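Local atomic coordinates of nucleoporin nup120 (PDB entry 4GQ2), a protein that serves as a structural component of the nuclear pore complex, whose nucleoporins can also act as docking partners for transiently associated nuclear transport factors. Residues 239-253 with 286-300. Residues are numbered along the deposited sequence; the frame is centred on the assembly and turned at random.
Sequences ISMIFLSTYNVLVML and PYLTSDHTTNSFIAL
Leu-288 pushes its CD1 methyl between Val-251 and Leu-253, lying 3.8 Å from Val-251 CG1 and 4.1 Å from Leu-253 CB. With CG anti to its own carbonyl carbon (chi1 -67°), the leucine crosses Val-251 at about a right angle. The backbone beside it is gripped by one hydroxyl: Ser-240 OG accepts from Tyr-287 N at 3.1 Å, nearly straight at 163°, and weakly from Leu-288 N. Ile-242 continues the apolar seam, its CG1 4.3 Å from Leu-288 CB, while Val-251 CG2 and Ile-298 CD1 meet tip to tip. At the loop end, Asn-295, though partly exposed, lays much of its surface against 239-253, its CB 4.1 Å from Leu-244 CB. Nearby, Ser-296 CA lies at the edge of the Tyr-247 ring, and Tyr-247 OH makes a weak 3.4 Å hydrogen bond with Ser-296 OG; an alanine in place of this tyrosine would probably leave the Ser-296 hydroxyl without this weak partner and open a gap beside the 295-296 loop. The axes of 240-244 and 288-290 come within 6.7 Å at 14° between their N-to-C directions, each strand opening a four-stranded antiparallel sheet, consistent with successive beta-propeller blades packed face to face. Strand 258-263 extends the first sheet beyond 249-253, and Thr-289 points away to touch strand 346-354.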
ATOM      1  N   ILE A 239       1.700  33.853  33.964  1.00 56.90           N
ATOM      2  CA  ILE A 239       2.162  33.617  32.594  1.00 56.12           C
ATOM      3  C   ILE A 239       2.493  32.144  32.343  1.00 48.66           C
ATOM      4  O   ILE A 239       2.811  31.762  31.220  1.00 53.57           O
ATOM      5  CB  ILE A 239       3.357  34.517  32.214  1.00 48.75           C
ATOM      6  CG1 ILE A 239       4.547  34.266  33.144  1.00 56.75           C
ATOM      7  CG2 ILE A 239       2.933  35.982  32.223  1.00 49.16           C
ATOM      8  CD1 ILE A 239       5.886  34.645  32.544  1.00 69.05           C
ATOM      9  N   SER A 240       2.412  31.336  33.400  1.00 49.08           N
ATOM     10  CA  SER A 240       2.642  29.894  33.330  1.00 56.35           C
ATOM     11  C   SER A 240       2.303  29.264  34.682  1.00 62.28           C
ATOM     12  O   SER A 240       2.778  29.728  35.720  1.00 61.40           O
ATOM     13  CB  SER A 240       4.103  29.600  32.966  1.00 67.23           C
ATOM     14  OG  SER A 240       4.238  28.357  32.302  1.00 78.05           O
ATOM     15  N   MET A 241       1.477  28.220  34.673  1.00 59.19           N
ATOM     16  CA  MET A 241       1.149  27.499  35.909  1.00 60.06           C
ATOM     17  C   MET A 241       0.952  25.997  35.711  1.00 56.01           C
ATOM     18  O   MET A 241       0.418  25.562  34.686  1.00 58.31           O
ATOM     19  CB  MET A 241      -0.066  28.115  36.623  1.00 62.25           C
ATOM     20  CG  MET A 241      -1.343  28.204  35.799  1.00 58.56           C
ATOM     21  SD  MET A 241      -2.775  28.557  36.840  1.00 58.38           S
ATOM     22  CE  MET A 241      -4.070  28.724  35.617  1.00 51.22           C
ATOM     23  N   ILE A 242       1.393  25.223  36.702  1.00 48.42           N
ATOM     24  CA  ILE A 242       1.266  23.763  36.690  1.00 55.45           C
ATOM     25  C   ILE A 242       0.802  23.207  38.037  1.00 61.55           C
ATOM     26  O   ILE A 242       1.182  23.702  39.098  1.00 64.83           O
ATOM     27  CB  ILE A 242       2.574  23.050  36.259  1.00 52.56           C
ATOM     28  CG1 ILE A 242       3.781  23.596  37.032  1.00 57.21           C
ATOM     29  CG2 ILE A 242       2.788  23.172  34.755  1.00 51.98           C
ATOM     30  CD1 ILE A 242       4.992  22.685  37.019  1.00 54.51           C
ATOM     31  N   PHE A 243      -0.025  22.171  37.970  1.00 62.54           N
ATOM     32  CA  PHE A 243      -0.552  21.498  39.142  1.00 55.74           C
ATOM     33  C   PHE A 243       0.284  20.260  39.456  1.00 58.50           C
ATOM     34  O   PHE A 243       0.628  19.498  38.556  1.00 60.61           O
ATOM     35  CB  PHE A 243      -2.016  21.113  38.894  1.00 57.14           C
ATOM     36  CG  PHE A 243      -2.568  20.119  39.880  1.00 59.68           C
ATOM     37  CD1 PHE A 243      -2.723  20.453  41.225  1.00 49.23           C
ATOM     38  CD2 PHE A 243      -2.954  18.847  39.458  1.00 60.64           C
ATOM     39  CE1 PHE A 243      -3.250  19.537  42.128  1.00 59.69           C
ATOM     40  CE2 PHE A 243      -3.476  17.925  40.357  1.00 59.78           C
ATOM     41  CZ  PHE A 243      -3.627  18.271  41.694  1.00 55.95           C
ATOM     42  N   LEU A 244       0.607  20.075  40.735  1.00 60.68           N
ATOM     43  CA  LEU A 244       1.399  18.931  41.186  1.00 62.67           C
ATOM     44  C   LEU A 244       0.628  18.104  42.209  1.00 77.94           C
ATOM     45  O   LEU A 244      -0.345  18.577  42.789  1.00 78.47           O
ATOM     46  CB  LEU A 244       2.724  19.393  41.800  1.00 57.46           C
ATOM     47  CG  LEU A 244       3.570  20.468  41.109  1.00 67.43           C
ATOM     48  CD1 LEU A 244       4.771  20.808  41.977  1.00 67.18           C
ATOM     49  CD2 LEU A 244       4.025  20.041  39.721  1.00 71.35           C
ATOM     50  N   SER A 245       1.065  16.862  42.409  1.00 90.26           N
ATOM     51  CA  SER A 245       0.534  15.972  43.451  1.00 87.97           C
ATOM     52  C   SER A 245       1.553  14.849  43.743  1.00 87.95           C
ATOM     53  O   SER A 245       2.404  14.571  42.904  1.00105.67           O
ATOM     54  CB  SER A 245      -0.859  15.430  43.082  1.00 77.86           C
ATOM     55  OG  SER A 245      -1.131  15.561  41.695  1.00 76.26           O
ATOM     56  N   THR A 246       1.495  14.200  44.910  1.00 84.08           N
ATOM     57  CA  THR A 246       0.437  14.376  45.907  1.00106.53           C
ATOM     58  C   THR A 246       0.742  15.515  46.888  1.00 97.24           C
ATOM     59  O   THR A 246       0.475  15.414  48.091  1.00 90.81           O
ATOM     60  CB  THR A 246       0.121  13.054  46.658  1.00121.99           C
ATOM     61  OG1 THR A 246       0.449  11.929  45.832  1.00127.68           O
ATOM     62  CG2 THR A 246      -1.363  12.979  47.043  1.00 97.34           C
ATOM     63  N   TYR A 247       1.324  16.589  46.359  1.00 79.77           N
ATOM     64  CA  TYR A 247       1.298  17.880  47.026  1.00 76.14           C
ATOM     65  C   TYR A 247       0.101  18.609  46.447  1.00 76.91           C
ATOM     66  O   TYR A 247       0.059  18.856  45.244  1.00 93.80           O
ATOM     67  CB  TYR A 247       2.564  18.693  46.743  1.00 74.91           C
ATOM     68  CG  TYR A 247       3.861  17.919  46.745  1.00 71.81           C
ATOM     69  CD1 TYR A 247       4.150  16.988  47.743  1.00 77.30           C
ATOM     70  CD2 TYR A 247       4.817  18.147  45.764  1.00 69.94           C
ATOM     71  CE1 TYR A 247       5.345  16.288  47.745  1.00 77.26           C
ATOM     72  CE2 TYR A 247       6.018  17.459  45.762  1.00 75.16           C
ATOM     73  CZ  TYR A 247       6.275  16.529  46.751  1.00 78.10           C
ATOM     74  OH  TYR A 247       7.469  15.845  46.746  1.00 77.61           O
ATOM     75  N   ASN A 248      -0.878  18.943  47.281  1.00 70.45           N
ATOM     76  CA  ASN A 248      -2.012  19.738  46.818  1.00 78.97           C
ATOM     77  C   ASN A 248      -1.527  21.162  46.503  1.00 73.69           C
ATOM     78  O   ASN A 248      -1.860  22.126  47.195  1.00 88.12           O
ATOM     79  CB  ASN A 248      -3.142  19.726  47.856  1.00 84.59           C
ATOM     80  CG  ASN A 248      -4.508  19.988  47.244  1.00 95.94           C
ATOM     81  OD1 ASN A 248      -4.681  19.953  46.023  1.00 96.31           O
ATOM     82  ND2 ASN A 248      -5.494  20.247  48.098  1.00103.52           N
ATOM     83  N   VAL A 249      -0.737  21.268  45.438  1.00 63.33           N
ATOM     84  CA  VAL A 249       0.100  22.439  45.181  1.00 71.16           C
ATOM     85  C   VAL A 249       0.021  22.930  43.735  1.00 71.34           C
ATOM     86  O   VAL A 249      -0.035  22.135  42.795  1.00 78.06           O
ATOM     87  CB  VAL A 249       1.570  22.129  45.559  1.00 72.62           C
ATOM     88  CG1 VAL A 249       2.557  22.932  44.723  1.00 69.95           C
ATOM     89  CG2 VAL A 249       1.792  22.351  47.048  1.00 76.95           C
ATOM     90  N   LEU A 250       0.017  24.250  43.584  1.00 69.93           N
ATOM     91  CA  LEU A 250       0.068  24.905  42.286  1.00 57.43           C
ATOM     92  C   LEU A 250       1.388  25.663  42.191  1.00 58.28           C
ATOM     93  O   LEU A 250       1.764  26.371  43.123  1.00 67.77           O
ATOM     94  CB  LEU A 250      -1.109  25.871  42.148  1.00 57.49           C
ATOM     95  CG  LEU A 250      -1.714  26.135  40.768  1.00 63.77           C
ATOM     96  CD1 LEU A 250      -2.470  24.911  40.264  1.00 55.09           C
ATOM     97  CD2 LEU A 250      -2.638  27.342  40.819  1.00 52.18           C
ATOM     98  N   VAL A 251       2.109  25.484  41.087  1.00 60.06           N
ATOM     99  CA  VAL A 251       3.335  26.246  40.837  1.00 50.30           C
ATOM    100  C   VAL A 251       3.083  27.237  39.711  1.00 59.71           C
ATOM    101  O   VAL A 251       2.675  26.853  38.613  1.00 61.38           O
ATOM    102  CB  VAL A 251       4.547  25.348  40.505  1.00 51.23           C
ATOM    103  CG1 VAL A 251       5.768  26.194  40.164  1.00 48.04           C
ATOM    104  CG2 VAL A 251       4.865  24.429  41.674  1.00 58.16           C
ATOM    105  N   MET A 252       3.321  28.512  40.001  1.00 63.75           N
ATOM    106  CA  MET A 252       3.025  29.587  39.063  1.00 50.19           C
ATOM    107  C   MET A 252       4.237  30.477  38.827  1.00 52.01           C
ATOM    108  O   MET A 252       5.071  30.664  39.719  1.00 52.29           O
ATOM    109  CB  MET A 252       1.857  30.433  39.572  1.00 48.76           C
ATOM    110  CG  MET A 252       0.689  29.624  40.121  1.00 59.44           C
ATOM    111  SD  MET A 252      -0.459  30.590  41.121  1.00 71.65           S
ATOM    112  CE  MET A 252       0.571  31.098  42.494  1.00 69.95           C
ATOM    113  N   LEU A 253       4.324  31.008  37.611  1.00 51.84           N
ATOM    114  CA  LEU A 253       5.290  32.034  37.263  1.00 44.20           C
ATOM    115  C   LEU A 253       4.548  33.306  36.872  1.00 55.06           C
ATOM    116  O   LEU A 253       3.573  33.256  36.111  1.00 55.56           O
ATOM    117  CB  LEU A 253       6.198  31.562  36.127  1.00 45.43           C
ATOM    118  CG  LEU A 253       7.303  32.513  35.660  1.00 48.95           C
ATOM    119  CD1 LEU A 253       8.178  32.992  36.812  1.00 55.79           C
ATOM    120  CD2 LEU A 253       8.155  31.832  34.606  1.00 48.65           C
ATOM    121  N   PRO A 286       4.967  27.884  26.996  1.00 65.82           N
ATOM    122  CA  PRO A 286       5.107  27.477  28.396  1.00 70.72           C
ATOM    123  C   PRO A 286       6.498  27.784  28.963  1.00 77.00           C
ATOM    124  O   PRO A 286       7.496  27.731  28.238  1.00 82.27           O
ATOM    125  CB  PRO A 286       4.850  25.960  28.363  1.00 69.00           C
ATOM    126  CG  PRO A 286       5.046  25.551  26.945  1.00 60.05           C
ATOM    127  CD  PRO A 286       4.661  26.740  26.114  1.00 67.22           C
ATOM    128  N   TYR A 287       6.536  28.127  30.246  1.00 69.75           N
ATOM    129  CA  TYR A 287       7.770  28.453  30.954  1.00 54.95           C
ATOM    130  C   TYR A 287       8.084  27.381  31.985  1.00 52.34           C
ATOM    131  O   TYR A 287       9.228  27.233  32.406  1.00 52.58           O
ATOM    132  CB  TYR A 287       7.620  29.783  31.686  1.00 58.12           C
ATOM    133  CG  TYR A 287       7.884  31.018  30.862  1.00 58.81           C
ATOM    134  CD1 TYR A 287       6.865  31.621  30.133  1.00 56.60           C
ATOM    135  CD2 TYR A 287       9.149  31.608  30.844  1.00 69.27           C
ATOM    136  CE1 TYR A 287       7.102  32.766  29.393  1.00 60.53           C
ATOM    137  CE2 TYR A 287       9.398  32.752  30.102  1.00 63.87           C
ATOM    138  CZ  TYR A 287       8.370  33.326  29.379  1.00 65.84           C
ATOM    139  OH  TYR A 287       8.610  34.456  28.635  1.00 84.89           O
ATOM    140  N   LEU A 288       7.055  26.646  32.396  1.00 51.00           N
ATOM    141  CA  LEU A 288       7.187  25.659  33.452  1.00 50.39           C
ATOM    142  C   LEU A 288       6.738  24.276  33.012  1.00 55.56           C
ATOM    143  O   LEU A 288       5.772  24.137  32.258  1.00 57.47           O
ATOM    144  CB  LEU A 288       6.364  26.079  34.675  1.00 47.11           C
ATOM    145  CG  LEU A 288       6.762  27.323  35.474  1.00 52.42           C
ATOM    146  CD1 LEU A 288       5.806  27.508  36.646  1.00 47.23           C
ATOM    147  CD2 LEU A 288       8.201  27.241  35.969  1.00 57.51           C
ATOM    148  N   THR A 289       7.449  23.258  33.491  1.00 48.02           N
ATOM    149  CA  THR A 289       6.967  21.876  33.435  1.00 54.59           C
ATOM    150  C   THR A 289       7.506  21.056  34.611  1.00 53.99           C
ATOM    151  O   THR A 289       8.552  21.383  35.171  1.00 64.49           O
ATOM    152  CB  THR A 289       7.305  21.184  32.095  1.00 52.23           C
ATOM    153  OG1 THR A 289       6.420  20.072  31.897  1.00 49.10           O
ATOM    154  CG2 THR A 289       8.754  20.698  32.071  1.00 44.74           C
ATOM    155  N   SER A 290       6.786  20.000  34.980  1.00 60.91           N
ATOM    156  CA  SER A 290       7.229  19.111  36.050  1.00 59.33           C
ATOM    157  C   SER A 290       7.433  17.696  35.529  1.00 60.29           C
ATOM    158  O   SER A 290       6.854  17.323  34.506  1.00 55.63           O
ATOM    159  CB  SER A 290       6.234  19.115  37.211  1.00 58.48           C
ATOM    160  OG  SER A 290       5.118  18.284  36.950  1.00 63.96           O
ATOM    161  N   ASP A 291       8.257  16.916  36.225  1.00 59.20           N
ATOM    162  CA  ASP A 291       8.515  15.543  35.813  1.00 69.23           C
ATOM    163  C   ASP A 291       7.336  14.645  36.164  1.00 75.16           C
ATOM    164  O   ASP A 291       6.661  14.854  37.174  1.00 74.18           O
ATOM    165  CB  ASP A 291       9.835  15.010  36.384  1.00 73.17           C
ATOM    166  CG  ASP A 291       9.826  14.907  37.891  1.00 91.82           C
ATOM    167  OD1 ASP A 291       9.561  15.928  38.557  1.00 96.81           O
ATOM    168  OD2 ASP A 291      10.096  13.803  38.410  1.00104.86           O
ATOM    169  N   HIS A 292       7.097  13.654  35.310  1.00 86.22           N
ATOM    170  CA  HIS A 292       5.879  12.842  35.358  1.00 99.22           C
ATOM    171  C   HIS A 292       5.927  11.737  36.377  1.00 91.45           C
ATOM    172  O   HIS A 292       4.886  11.223  36.794  1.00 85.37           O
ATOM    173  CB  HIS A 292       5.573  12.269  33.975  1.00103.30           C
ATOM    174  CG  HIS A 292       5.389  13.320  32.906  1.00 98.55           C
ATOM    175  ND1 HIS A 292       4.175  13.709  32.475  1.00 99.71           N
ATOM    176  CD2 HIS A 292       6.322  14.067  32.185  1.00 93.12           C
ATOM    177  CE1 HIS A 292       4.319  14.656  31.527  1.00102.08           C
ATOM    178  NE2 HIS A 292       5.634  14.874  31.351  1.00 92.80           N
ATOM    179  N   THR A 293       7.134  11.360  36.786  1.00 81.42           N
ATOM    180  CA  THR A 293       7.312  10.261  37.734  1.00 94.90           C
ATOM    181  C   THR A 293       7.009  10.703  39.172  1.00 91.09           C
ATOM    182  O   THR A 293       6.009  10.285  39.752  1.00 82.03           O
ATOM    183  CB  THR A 293       8.702   9.590  37.585  1.00 90.05           C
ATOM    184  OG1 THR A 293       9.098   8.998  38.829  1.00103.25           O
ATOM    185  CG2 THR A 293       9.746  10.596  37.150  1.00 75.23           C
ATOM    186  N   THR A 294       7.865  11.549  39.735  1.00 98.16           N
ATOM    187  CA  THR A 294       7.621  12.121  41.053  1.00109.86           C
ATOM    188  C   THR A 294       7.419  13.616  40.894  1.00104.82           C
ATOM    189  O   THR A 294       8.379  14.347  40.656  1.00105.63           O
ATOM    190  CB  THR A 294       8.794  11.868  42.027  1.00127.95           C
ATOM    191  OG1 THR A 294      10.019  12.333  41.442  1.00117.99           O
ATOM    192  CG2 THR A 294       8.916  10.384  42.371  1.00122.23           C
ATOM    193  N   ASN A 295       6.169  14.065  41.002  1.00 99.93           N
ATOM    194  CA  ASN A 295       5.856  15.490  40.925  1.00 96.34           C
ATOM    195  C   ASN A 295       6.599  16.219  42.035  1.00 89.06           C
ATOM    196  O   ASN A 295       6.039  16.492  43.095  1.00 96.85           O
ATOM    197  CB  ASN A 295       4.347  15.741  41.034  1.00 97.22           C
ATOM    198  CG  ASN A 295       3.556  15.115  39.898  1.00102.16           C
ATOM    199  OD1 ASN A 295       4.071  14.907  38.798  1.00110.32           O
ATOM    200  ND2 ASN A 295       2.287  14.821  40.158  1.00102.25           N
ATOM    201  N   SER A 296       7.869  16.515  41.776  1.00 72.94           N
ATOM    202  CA  SER A 296       8.793  16.977  42.803  1.00 76.30           C
ATOM    203  C   SER A 296       9.885  17.852  42.192  1.00 78.99           C
ATOM    204  O   SER A 296      10.513  18.652  42.889  1.00 80.75           O
ATOM    205  CB  SER A 296       9.409  15.771  43.527  1.00 78.78           C
ATOM    206  OG  SER A 296      10.168  16.161  44.657  1.00 84.38           O
ATOM    207  N   PHE A 297      10.106  17.693  40.888  1.00 73.24           N
ATOM    208  CA  PHE A 297      11.070  18.516  40.164  1.00 68.83           C
ATOM    209  C   PHE A 297      10.367  19.422  39.165  1.00 68.34           C
ATOM    210  O   PHE A 297       9.300  19.089  38.652  1.00 66.24           O
ATOM    211  CB  PHE A 297      12.105  17.655  39.448  1.00 68.49           C
ATOM    212  CG  PHE A 297      12.922  16.803  40.368  1.00 72.34           C
ATOM    213  CD1 PHE A 297      14.105  17.283  40.911  1.00 78.73           C
ATOM    214  CD2 PHE A 297      12.514  15.510  40.684  1.00 79.94           C
ATOM    215  CE1 PHE A 297      14.867  16.492  41.757  1.00 84.10           C
ATOM    216  CE2 PHE A 297      13.271  14.714  41.530  1.00 81.25           C
ATOM    217  CZ  PHE A 297      14.449  15.207  42.066  1.00 79.36           C
ATOM    218  N   ILE A 298      10.982  20.569  38.902  1.00 61.53           N
ATOM    219  CA  ILE A 298      10.404  21.600  38.062  1.00 57.16           C
ATOM    220  C   ILE A 298      11.472  22.129  37.125  1.00 61.24           C
ATOM    221  O   ILE A 298      12.545  22.527  37.567  1.00 57.94           O
ATOM    222  CB  ILE A 298       9.855  22.771  38.913  1.00 64.97           C
ATOM    223  CG1 ILE A 298       8.578  22.349  39.638  1.00 66.56           C
ATOM    224  CG2 ILE A 298       9.569  23.996  38.054  1.00 59.34           C
ATOM    225  CD1 ILE A 298       8.354  23.072  40.946  1.00 76.68           C
ATOM    226  N   ALA A 299      11.169  22.123  35.830  1.00 61.24           N
ATOM    227  CA  ALA A 299      12.021  22.762  34.847  1.00 57.61           C
ATOM    228  C   ALA A 299      11.465  24.144  34.526  1.00 56.74           C
ATOM    229  O   ALA A 299      10.250  24.331  34.435  1.00 58.07           O
ATOM    230  CB  ALA A 299      12.130  21.912  33.595  1.00 58.89           C
ATOM    231  N   LEU A 300      12.369  25.105  34.365  1.00 55.36           N
ATOM    232  CA  LEU A 300      11.999  26.497  34.155  1.00 58.81           C
ATOM    233  C   LEU A 300      12.873  27.109  33.069  1.00 59.84           C
ATOM    234  O   LEU A 300      14.084  26.872  33.030  1.00 61.80           O
ATOM    235  CB  LEU A 300      12.100  27.281  35.474  1.00 63.82           C
ATOM    236  CG  LEU A 300      12.261  28.808  35.494  1.00 76.02           C
ATOM    237  CD1 LEU A 300      11.062  29.534  34.898  1.00 68.05           C
ATOM    238  CD2 LEU A 300      12.520  29.284  36.916  1.00 70.66           C
TER